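Local coordinates for protein SnoK (Streptomyces nogalater, PDB 5EPA) that acts as a non-heme iron, 2-oxoglutarate-dependent carbocyclase in the biosynthesis of nogalamycin, at residues Arg161-Tyr166 against Met223-Thr228; Gly169-Ala174 against Phe215-Thr220. All coordinates share one frame; numbering follows the deposited sequence.

Interaction 1. Residues Arg161-Tyr166 against Met223-Thr228. With AKG (2-oxoglutaric acid), chain H.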
loop_
_atom_site.group_PDB
_atom_site.type_symbol
_atom_site.label_atom_id
_atom_site.label_comp_id
_atom_site.label_asym_id
_atom_site.label_seq_id
_atom_site.Cartn_x
_atom_site.Cartn_y
_atom_site.Cartn_z
ATOM N N ARG A 161 -13.531 7.187 -9.047
ATOM C CA ARG A 161 -12.655 6.257 -9.802
ATOM C C ARG A 161 -11.990 5.221 -8.899
ATOM O O ARG A 161 -11.025 4.599 -9.282
ATOM C CB ARG A 161 -11.597 7.011 -10.625
ATOM C CG ARG A 161 -10.999 6.132 -11.711
ATOM C CD ARG A 161 -10.056 6.784 -12.694
ATOM N NE ARG A 161 -10.533 8.039 -13.223
ATOM C CZ ARG A 161 -9.865 8.767 -14.116
ATOM N NH1 ARG A 161 -8.689 8.345 -14.603
ATOM N NH2 ARG A 161 -10.385 9.927 -14.505
ATOM N N GLY A 162 -12.454 5.099 -7.659
ATOM C CA GLY A 162 -11.896 4.118 -6.730
ATOM C C GLY A 162 -10.835 4.651 -5.790
ATOM O O GLY A 162 -9.804 4.011 -5.561
ATOM N N CYS A 163 -11.043 5.828 -5.249
ATOM C CA CYS A 163 -10.028 6.429 -4.400
ATOM C C CYS A 163 -9.989 5.767 -3.028
ATOM O O CYS A 163 -10.908 5.034 -2.641
ATOM C CB CYS A 163 -10.211 7.924 -4.247
ATOM S SG CYS A 163 -11.411 8.378 -2.994
ATOM N N MET A 164 -8.902 6.028 -2.320
ATOM C CA MET A 164 -8.705 5.468 -0.979
ATOM C C MET A 164 -9.417 6.329 0.075
ATOM O O MET A 164 -9.556 7.522 -0.124
ATOM C CB MET A 164 -7.220 5.439 -0.648
ATOM C CG MET A 164 -6.391 4.593 -1.605
ATOM S SD MET A 164 -6.549 2.861 -1.226
ATOM C CE MET A 164 -5.425 2.776 0.149
ATOM N N SER A 165 -9.819 5.702 1.179
ATOM C CA SER A 165 -10.228 6.410 2.372
ATOM C C SER A 165 -9.532 5.851 3.584
ATOM O O SER A 165 -9.192 4.673 3.611
ATOM C CB SER A 165 -11.747 6.316 2.592
ATOM O OG SER A 165 -12.449 6.939 1.542
ATOM N N TYR A 166 -9.352 6.694 4.595
ATOM C CA TYR A 166 -8.558 6.366 5.798
ATOM C C TYR A 166 -9.301 6.786 7.055
ATOM O O TYR A 166 -10.096 7.716 7.029
ATOM C CB TYR A 166 -7.209 7.118 5.774
ATOM C CG TYR A 166 -6.453 6.908 4.497
ATOM C CD1 TYR A 166 -6.660 7.744 3.421
ATOM C CD2 TYR A 166 -5.535 5.855 4.361
ATOM C CE1 TYR A 166 -6.001 7.549 2.230
ATOM C CE2 TYR A 166 -4.835 5.674 3.168
ATOM C CZ TYR A 166 -5.075 6.530 2.103
ATOM O OH TYR A 166 -4.460 6.344 0.888
ATOM N N MET A 223 -9.537 1.751 3.271
ATOM C CA MET A 223 -10.440 1.083 2.358
ATOM C C MET A 223 -10.387 1.798 1.002
ATOM O O MET A 223 -9.692 2.788 0.874
ATOM C CB MET A 223 -11.851 1.084 2.975
ATOM C CG MET A 223 -12.539 2.444 2.936
ATOM S SD MET A 223 -13.694 2.664 4.299
ATOM C CE MET A 223 -12.530 3.085 5.608
ATOM N N ALA A 224 -11.141 1.326 0.013
ATOM C CA ALA A 224 -11.288 2.074 -1.242
ATOM C C ALA A 224 -12.665 1.958 -1.855
ATOM O O ALA A 224 -13.326 0.965 -1.698
ATOM C CB ALA A 224 -10.248 1.622 -2.256
ATOM N N GLU A 225 -13.049 2.981 -2.599
ATOM C CA GLU A 225 -14.318 3.006 -3.339
ATOM C C GLU A 225 -14.316 2.032 -4.471
ATOM O O GLU A 225 -13.275 1.682 -4.993
ATOM C CB GLU A 225 -14.538 4.364 -4.023
ATOM C CG GLU A 225 -14.557 5.560 -3.113
ATOM C CD GLU A 225 -15.597 5.396 -2.032
ATOM O OE1 GLU A 225 -16.784 5.366 -2.387
ATOM O OE2 GLU A 225 -15.204 5.270 -0.843
ATOM N N ALA A 226 -15.500 1.624 -4.871
ATOM C CA ALA A 226 -15.694 1.024 -6.193
ATOM C C ALA A 226 -15.313 2.041 -7.272
ATOM O O ALA A 226 -15.405 3.257 -7.064
ATOM C CB ALA A 226 -17.153 0.634 -6.370
ATOM N N ASN A 227 -14.905 1.567 -8.429
ATOM C CA ASN A 227 -14.693 2.455 -9.558
ATOM C C ASN A 227 -15.948 2.457 -10.362
ATOM O O ASN A 227 -16.259 1.462 -11.021
ATOM C CB ASN A 227 -13.500 2.005 -10.420
ATOM C CG ASN A 227 -13.263 2.912 -11.622
ATOM O OD1 ASN A 227 -14.007 3.873 -11.862
ATOM N ND2 ASN A 227 -12.193 2.624 -12.374
ATOM N N THR A 228 -16.689 3.569 -10.282
ATOM C CA THR A 228 -17.939 3.769 -11.044
ATOM C C THR A 228 -17.768 4.843 -12.088
ATOM O O THR A 228 -18.725 5.224 -12.743
ATOM C CB THR A 228 -19.110 4.206 -10.134
ATOM O OG1 THR A 228 -18.702 5.367 -9.400
ATOM C CG2 THR A 228 -19.452 3.108 -9.155
HETATM C C1 AKG H . -3.134 -0.789 0.193
HETATM O O1 AKG H . -2.360 -0.145 -0.560
HETATM O O2 AKG H . -2.849 -1.258 1.327
HETATM C C2 AKG H . -4.497 -1.076 -0.249
HETATM O O5 AKG H . -5.164 -1.698 0.563
HETATM C C3 AKG H . -4.996 -0.622 -1.597
HETATM C C4 AKG H . -6.361 -1.159 -2.038
HETATM C C5 AKG H . -6.761 -0.553 -3.397
HETATM O O3 AKG H . -5.892 -0.099 -4.210
HETATM O O4 AKG H . -7.951 -0.503 -3.719
HETATM O O HOH W 1 -12.811 5.084 -0.001
#

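Interaction 2. Residues Gly169-Ala174 against Phe215-Thr220. With AKG (2-oxoglutaric acid), chain H.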
loop_
_atom_site.group_PDB
_atom_site.type_symbol
_atom_site.label_atom_id
_atom_site.label_comp_id
_atom_site.label_asym_id
_atom_site.label_seq_id
_atom_site.Cartn_x
_atom_site.Cartn_y
_atom_site.Cartn_z
ATOM N N GLY A 169 -5.932 8.548 12.764
ATOM C CA GLY A 169 -5.495 8.137 14.106
ATOM C C GLY A 169 -5.644 6.655 14.390
ATOM O O GLY A 169 -5.291 6.202 15.462
ATOM N N SER A 170 -6.142 5.886 13.431
ATOM C CA SER A 170 -6.431 4.480 13.684
ATOM C C SER A 170 -5.166 3.607 13.845
ATOM O O SER A 170 -5.214 2.503 14.376
ATOM C CB SER A 170 -7.333 3.915 12.599
ATOM O OG SER A 170 -6.769 4.116 11.315
ATOM N N HIS A 171 -4.033 4.094 13.382
ATOM C CA HIS A 171 -2.757 3.440 13.648
ATOM C C HIS A 171 -2.314 3.444 15.100
ATOM O O HIS A 171 -1.390 2.697 15.460
ATOM C CB HIS A 171 -1.654 4.069 12.809
ATOM C CG HIS A 171 -1.348 5.497 13.161
ATOM N ND1 HIS A 171 -2.325 6.468 13.265
ATOM C CD2 HIS A 171 -0.172 6.129 13.363
ATOM C CE1 HIS A 171 -1.764 7.629 13.515
ATOM N NE2 HIS A 171 -0.461 7.449 13.612
ATOM N N LEU A 172 -2.948 4.250 15.929
ATOM C CA LEU A 172 -2.630 4.295 17.324
ATOM C C LEU A 172 -3.574 3.455 18.174
ATOM O O LEU A 172 -3.523 3.541 19.377
ATOM C CB LEU A 172 -2.650 5.745 17.843
ATOM C CG LEU A 172 -1.678 6.674 17.091
ATOM C CD1 LEU A 172 -1.906 8.112 17.554
ATOM C CD2 LEU A 172 -0.215 6.275 17.260
ATOM N N ARG A 173 -4.418 2.638 17.555
ATOM C CA ARG A 173 -5.295 1.762 18.315
ATOM C C ARG A 173 -4.526 0.904 19.307
ATOM O O ARG A 173 -3.437 0.413 19.006
ATOM C CB ARG A 173 -6.057 0.815 17.396
ATOM C CG ARG A 173 -7.185 1.438 16.619
ATOM C CD ARG A 173 -7.720 0.453 15.587
ATOM N NE ARG A 173 -6.718 0.164 14.556
ATOM C CZ ARG A 173 -6.659 -0.952 13.862
ATOM N NH1 ARG A 173 -7.521 -1.921 14.043
ATOM N NH2 ARG A 173 -5.765 -1.078 12.936
ATOM N N ALA A 174 -5.125 0.706 20.481
ATOM C CA ALA A 174 -4.626 -0.224 21.491
ATOM C C ALA A 174 -4.732 -1.655 20.976
ATOM O O ALA A 174 -5.478 -1.932 20.025
ATOM C CB ALA A 174 -5.432 -0.073 22.750
ATOM N N PHE A 215 0.780 8.005 1.569
ATOM C CA PHE A 215 1.467 7.051 2.445
ATOM C C PHE A 215 0.579 6.727 3.613
ATOM O O PHE A 215 -0.067 7.607 4.177
ATOM C CB PHE A 215 2.759 7.653 3.012
ATOM C CG PHE A 215 3.798 7.940 1.994
ATOM C CD1 PHE A 215 3.765 9.074 1.271
ATOM C CD2 PHE A 215 4.834 7.026 1.770
ATOM C CE1 PHE A 215 4.723 9.313 0.284
ATOM C CE2 PHE A 215 5.806 7.262 0.822
ATOM C CZ PHE A 215 5.748 8.418 0.068
ATOM N N HIS A 216 0.523 5.462 3.985
ATOM C CA HIS A 216 -0.215 5.082 5.202
ATOM C C HIS A 216 0.502 4.016 6.019
ATOM O O HIS A 216 1.033 3.032 5.488
ATOM C CB HIS A 216 -1.711 4.673 4.885
ATOM C CG HIS A 216 -1.861 3.402 4.114
ATOM N ND1 HIS A 216 -1.881 3.371 2.746
ATOM C CD2 HIS A 216 -1.954 2.112 4.515
ATOM C CE1 HIS A 216 -1.977 2.122 2.329
ATOM N NE2 HIS A 216 -2.072 1.343 3.384
ATOM N N HIS A 217 0.447 4.206 7.328
ATOM C CA HIS A 217 1.020 3.257 8.282
ATOM C C HIS A 217 0.351 1.882 8.242
ATOM O O HIS A 217 -0.801 1.746 7.842
ATOM C CB HIS A 217 0.944 3.839 9.670
ATOM C CG HIS A 217 1.741 3.094 10.690
ATOM N ND1 HIS A 217 1.224 2.045 11.412
ATOM C CD2 HIS A 217 2.998 3.283 11.151
ATOM C CE1 HIS A 217 2.133 1.600 12.260
ATOM N NE2 HIS A 217 3.222 2.335 12.119
ATOM N N CYS A 218 1.095 0.848 8.616
ATOM C CA CYS A 218 0.603 -0.555 8.528
ATOM C C CYS A 218 -0.562 -0.866 9.480
ATOM O O CYS A 218 -1.216 -1.894 9.353
ATOM C CB CYS A 218 1.726 -1.584 8.750
ATOM S SG CYS A 218 2.497 -1.538 10.407
ATOM N N ARG A 219 -0.804 0.024 10.430
ATOM C CA ARG A 219 -1.957 -0.065 11.342
ATOM C C ARG A 219 -3.076 0.875 11.035
ATOM O O ARG A 219 -4.111 0.836 11.711
ATOM C CB ARG A 219 -1.519 0.167 12.774
ATOM C CG ARG A 219 -0.817 -1.033 13.325
ATOM C CD ARG A 219 -0.391 -0.787 14.741
ATOM N NE ARG A 219 0.545 -1.818 15.126
ATOM C CZ ARG A 219 1.057 -1.934 16.337
ATOM N NH1 ARG A 219 0.714 -1.092 17.277
ATOM N NH2 ARG A 219 1.918 -2.892 16.587
ATOM N N THR A 220 -2.880 1.752 10.058
ATOM C CA THR A 220 -3.923 2.679 9.668
ATOM C C THR A 220 -5.036 1.895 8.968
ATOM O O THR A 220 -4.791 1.176 7.992
ATOM C CB THR A 220 -3.398 3.775 8.757
ATOM O OG1 THR A 220 -2.395 4.506 9.458
ATOM C CG2 THR A 220 -4.536 4.731 8.338
HETATM C C1 AKG H . -3.134 -0.789 0.193
HETATM O O1 AKG H . -2.360 -0.145 -0.560
HETATM O O2 AKG H . -2.849 -1.258 1.327
HETATM C C2 AKG H . -4.497 -1.076 -0.249
HETATM O O5 AKG H . -5.164 -1.698 0.563
HETATM C C3 AKG H . -4.996 -0.622 -1.597
HETATM C C4 AKG H . -6.361 -1.159 -2.038
HETATM C C5 AKG H . -6.761 -0.553 -3.397
HETATM O O3 AKG H . -5.892 -0.099 -4.210
HETATM O O4 AKG H . -7.951 -0.503 -3.719
HETATM O O HOH W 2 -1.257 1.166 17.510
#

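Interaction 1. Residues Arg161-Tyr166 against Met223-Thr228
Ser165 and Met223 form an antiparallel hydrogen-bonded pair: Ser165 N reaches Met223 O at 2.9 Å, and Met223 N returns the bond to Ser165 O at 3.0 Å. The first donor lies above the carbonyl plane, 39° out of it. On the same face of the sheet the two side chains meet alongside, Met223 CG packing on Ser165 CB at 4.0 Å. Met223 CG sits between its own N and carbonyl carbon (chi1 74°), which sets it beside the serine. Further along, Glu225 N donates to Cys163 O at 3.0 Å, nearly along the C=O axis. A water modelled between Ser165 OG and Glu225 OE2 has distances so short that the bridge is doubtful. These strands belong to the smaller sheet of the double-stranded beta-helix, the cupin-type barrel of this dioxygenase family, and its other face looks into the 2-oxoglutarate pocket. There Met164 SD approaches C3 of 2-oxoglutarate at 3.8 Å, and Ala224 CB comes to 3.5 Å from its O4. Past the strands, Gly162 CA makes a CH...O contact to Glu225 O; its backbone angles would press a side chain against the carbonyl oxygen of Arg161. Gly162 O accepts from Arg233, which also hydrogen-bonds 2-oxoglutarate. Asn227 lies side by side with Arg161, amide and guanidinium planes 13° apart, its ND2 3.8 Å from Arg161 CG. ND2 donates to Lys122 O and Ser231 O, and OD1 pairs with Ser229 OG. An alanine here would probably leave both carbonyls and Ser229 OG without this partner and open a gap beside the arginine.

Interaction 2. Residues Gly169-Ala174 against Phe215-Thr220
Ser170 OG stands 3.6 Å from Thr220 CA and is hydrogen-bonded to Val167 O and Val221 N. Next, His171 wedges its CB into the bend of the opposite segment, 3.5 Å from Thr220 OG1, itself hydrogen-bonded to Gly37 O, and 3.8 Å from His217 ND1. Arg219 packs here too, its CB 3.6 Å from His171 CA and its CD near His171 O. The His171 ring lies oblique to that of His217, planes 54° apart, their NE2 atoms held by Arg34 O and Ser145 O respectively. The bend is a type I beta turn, His217 to Thr220, leading from strand 213-217 of the barrel's larger sheet toward the strand bearing the iron ligand His222. Inside it, Arg219 N donates to His217 ND1, a hydrogen bond that ties the imidazole to the turn. Arg173, which follows the 3-10 segment, joins the two segments: its chain, bent at chi3 (-66°), brings NE to Ser170 O and NH2 to Arg219 O at 2.8 Å each, both acceptors near the guanidinium plane. Asp134 forms a salt bridge with NH2. At the end of the Arg219 side chain, a water donates to His171 O and Arg173 O and accepts from NH1, while NE pairs with Glu136.

How the interactions relate
The centres of the two interactions lie about 18 Å apart, yet their residues touch: Tyr166 CE2 packs on His216 CB at 3.7 Å and Met164 CE on the His216 ring. Along the chain the order is 161-166, 169-174, 215-220, 223-228, so interaction 1 encloses interaction 2. The turn of interaction 2 leads from strand 213-217 of the larger sheet to strand 222-224 of the smaller. Together the two contacts line the 2-oxoglutarate site beside the iron, meeting the molecule at different points along its length: Met164 and Ala224 pack against its chain and far carboxylate, whereas His216 NE2, hydrogen-bonded to the iron ligand Asp135, makes a weak hydrogen bond to the carboxylate next to the keto group.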